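Membrane-anchored mycosin mycp1 (Mycobacterium thermoresistibile, PDB 4HVL) is a subtilisin-like serine protease, an essential component of the mycobacterial ESX-1 type VII secretion system, and probably cleaves proteins through a catalytic triad. Local coordinates at residues A[260-264]-A[283-287]. Sequence-based numbering, arbitrary orientation.
Sequences GIGPT and AENIT. With ACT (acetate ion), chain L.
Two neighbouring parallel strands of the subtilisin-fold sheet run out into loops here. Segment 260-264 is extended through Gly262, then turns at Pro263 (phi/psi -64/-20°). In 283-287, the backbone bends at Ala283 (-141/5°), extends at Glu284 (-131/152°) and turns left-handed at Asn285 (52/49°), which kinks the loop. The touching parts run 33° apart. CA of Gly260 pairs with CA of Ala283 at 4.8 Å, and CA of Gly262 with CA of Glu284 at 5.2 Å. One hydrogen bond joins the backbones, from Ala283 N to Ile261 O at 2.9 Å. It carries the parallel pairing just past the end of strand 277-282.

Glu284, Ala283 and Pro263 bury the most surface. Ala283 CB points at the other segment and lies 3.5 Å from Gly260 CA; a CB on Gly260 would clash with it. Glu284 (chi1 m, chi2 t) lays its carboxylate beside Gly262, with OE2 3.3 Å from Gly262 CA. A CB on Gly262 would run into Glu284 OE1. Ser268 OG hydrogen-bonds Glu284 OE2. The Pro263 ring closes the outer end: its CD is 3.8 Å from Glu284 OE1, and its CG is 3.8 Å from Asn285 OD1. Asn285 ND2 makes a weak hydrogen bond of 3.3 Å to acetate OXT.

The Ala283 side chain is about 8 Å from that of Ser312, the predicted catalytic serine, which binds zinc here. Strand 277-282 forms one edge of the seven-stranded parallel sheet, next to strand 256-261. Helix 45-50 touches Pro263 through Trp45 and Ile261 through Tyr49, while helix 311-328 packs on Ile286.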
ATOM      1  N   GLY A 260       1.885  -8.734   5.818  1.00 15.39           N
ATOM      2  CA  GLY A 260       2.865  -9.435   4.962  1.00 15.82           C
ATOM      3  C   GLY A 260       3.081 -10.868   5.374  1.00 17.12           C
ATOM      4  O   GLY A 260       3.042 -11.173   6.548  1.00 17.04           O
ATOM      5  N   ILE A 261       3.260 -11.747   4.389  1.00 17.84           N
ATOM      6  CA  ILE A 261       3.773 -13.081   4.636  1.00 19.63           C
ATOM      7  C   ILE A 261       5.015 -13.327   3.803  1.00 20.53           C
ATOM      8  O   ILE A 261       5.231 -12.655   2.779  1.00 20.32           O
ATOM      9  CB  ILE A 261       2.745 -14.203   4.333  1.00 20.16           C
ATOM     10  CG1 ILE A 261       2.246 -14.127   2.887  1.00 19.93           C
ATOM     11  CG2 ILE A 261       1.592 -14.154   5.323  1.00 19.89           C
ATOM     12  CD1 ILE A 261       2.119 -15.476   2.242  1.00 20.80           C
ATOM     13  N   GLY A 262       5.802 -14.304   4.240  1.00 22.27           N
ATOM     14  CA  GLY A 262       6.993 -14.756   3.540  1.00 23.72           C
ATOM     15  C   GLY A 262       6.763 -16.013   2.705  1.00 25.68           C
ATOM     16  O   GLY A 262       5.648 -16.552   2.698  1.00 25.03           O
ATOM     17  N   PRO A 263       7.823 -16.496   2.007  1.00 27.56           N
ATOM     18  CA  PRO A 263       7.697 -17.636   1.092  1.00 30.35           C
ATOM     19  C   PRO A 263       7.307 -18.943   1.768  1.00 32.62           C
ATOM     20  O   PRO A 263       6.800 -19.828   1.094  1.00 34.57           O
ATOM     21  CB  PRO A 263       9.084 -17.762   0.424  1.00 30.41           C
ATOM     22  CG  PRO A 263       9.942 -16.705   1.007  1.00 29.58           C
ATOM     23  CD  PRO A 263       9.216 -16.040   2.140  1.00 28.46           C
ATOM     24  N   THR A 264       7.521 -19.058   3.082  1.00 34.17           N
ATOM     25  CA  THR A 264       7.055 -20.233   3.826  1.00 35.68           C
ATOM     26  C   THR A 264       5.627 -20.090   4.364  1.00 35.06           C
ATOM     27  O   THR A 264       5.148 -20.985   5.045  1.00 36.13           O
ATOM     28  CB  THR A 264       7.981 -20.568   5.008  1.00 36.71           C
ATOM     29  OG1 THR A 264       7.813 -19.595   6.039  1.00 36.02           O
ATOM     30  CG2 THR A 264       9.443 -20.613   4.552  1.00 37.94           C
ATOM     31  N   ALA A 283       5.238 -10.450   0.870  1.00 16.14           N
ATOM     32  CA  ALA A 283       5.909  -9.207   1.260  1.00 16.77           C
ATOM     33  C   ALA A 283       7.434  -9.352   1.417  1.00 17.73           C
ATOM     34  O   ALA A 283       8.094  -8.396   1.823  1.00 18.00           O
ATOM     35  CB  ALA A 283       5.298  -8.724   2.568  1.00 17.32           C
ATOM     36  N   GLU A 284       7.985 -10.525   1.093  1.00 18.31           N
ATOM     37  CA  GLU A 284       9.414 -10.806   1.260  1.00 19.45           C
ATOM     38  C   GLU A 284       9.979 -11.415  -0.029  1.00 19.17           C
ATOM     39  O   GLU A 284       9.260 -12.070  -0.788  1.00 18.06           O
ATOM     40  CB  GLU A 284       9.643 -11.806   2.408  1.00 21.28           C
ATOM     41  CG  GLU A 284       9.108 -11.396   3.767  1.00 22.80           C
ATOM     42  CD  GLU A 284       9.186 -12.529   4.787  1.00 25.19           C
ATOM     43  OE1 GLU A 284      10.086 -13.402   4.684  1.00 27.46           O
ATOM     44  OE2 GLU A 284       8.329 -12.569   5.684  1.00 25.33           O
ATOM     45  N   ASN A 285      11.275 -11.188  -0.267  1.00 19.89           N
ATOM     46  CA  ASN A 285      11.994 -11.832  -1.381  1.00 19.82           C
ATOM     47  C   ASN A 285      11.241 -11.623  -2.687  1.00 18.61           C
ATOM     48  O   ASN A 285      11.004 -12.559  -3.473  1.00 17.88           O
ATOM     49  CB  ASN A 285      12.229 -13.318  -1.070  1.00 21.16           C
ATOM     50  CG  ASN A 285      13.108 -13.535   0.153  1.00 23.15           C
ATOM     51  OD1 ASN A 285      12.659 -14.051   1.177  1.00 25.41           O
ATOM     52  ND2 ASN A 285      14.370 -13.159   0.048  1.00 23.91           N
ATOM     53  N   ILE A 286      10.875 -10.361  -2.902  1.00 17.63           N
ATOM     54  CA  ILE A 286      10.017  -9.952  -4.006  1.00 16.97           C
ATOM     55  C   ILE A 286      10.852  -9.713  -5.289  1.00 16.98           C
ATOM     56  O   ILE A 286      12.008  -9.259  -5.240  1.00 17.18           O
ATOM     57  CB  ILE A 286       9.197  -8.693  -3.610  1.00 16.42           C
ATOM     58  CG1 ILE A 286       8.226  -8.998  -2.461  1.00 16.38           C
ATOM     59  CG2 ILE A 286       8.440  -8.091  -4.788  1.00 15.85           C
ATOM     60  CD1 ILE A 286       7.271 -10.140  -2.718  1.00 16.23           C
ATOM     61  N   THR A 287      10.269 -10.100  -6.418  1.00 16.75           N
ATOM     62  CA  THR A 287      10.769  -9.732  -7.739  1.00 16.61           C
ATOM     63  C   THR A 287       9.804  -8.724  -8.312  1.00 16.27           C
ATOM     64  O   THR A 287       8.582  -8.879  -8.195  1.00 16.18           O
ATOM     65  CB  THR A 287      10.844 -10.965  -8.629  1.00 17.23           C
ATOM     66  OG1 THR A 287      11.790 -11.869  -8.051  1.00 17.88           O
ATOM     67  CG2 THR A 287      11.261 -10.622 -10.055  1.00 17.17           C
TER
HETATM   68  C   ACT L 511      15.472 -13.113  -3.808  1.00 40.39           C
HETATM   69  O   ACT L 511      14.990 -13.341  -4.959  1.00 42.50           O
HETATM   70  OXT ACT L 511      15.085 -12.165  -3.059  1.00 33.70           O
HETATM   71  CH3 ACT L 511      16.555 -14.034  -3.322  1.00 40.37           C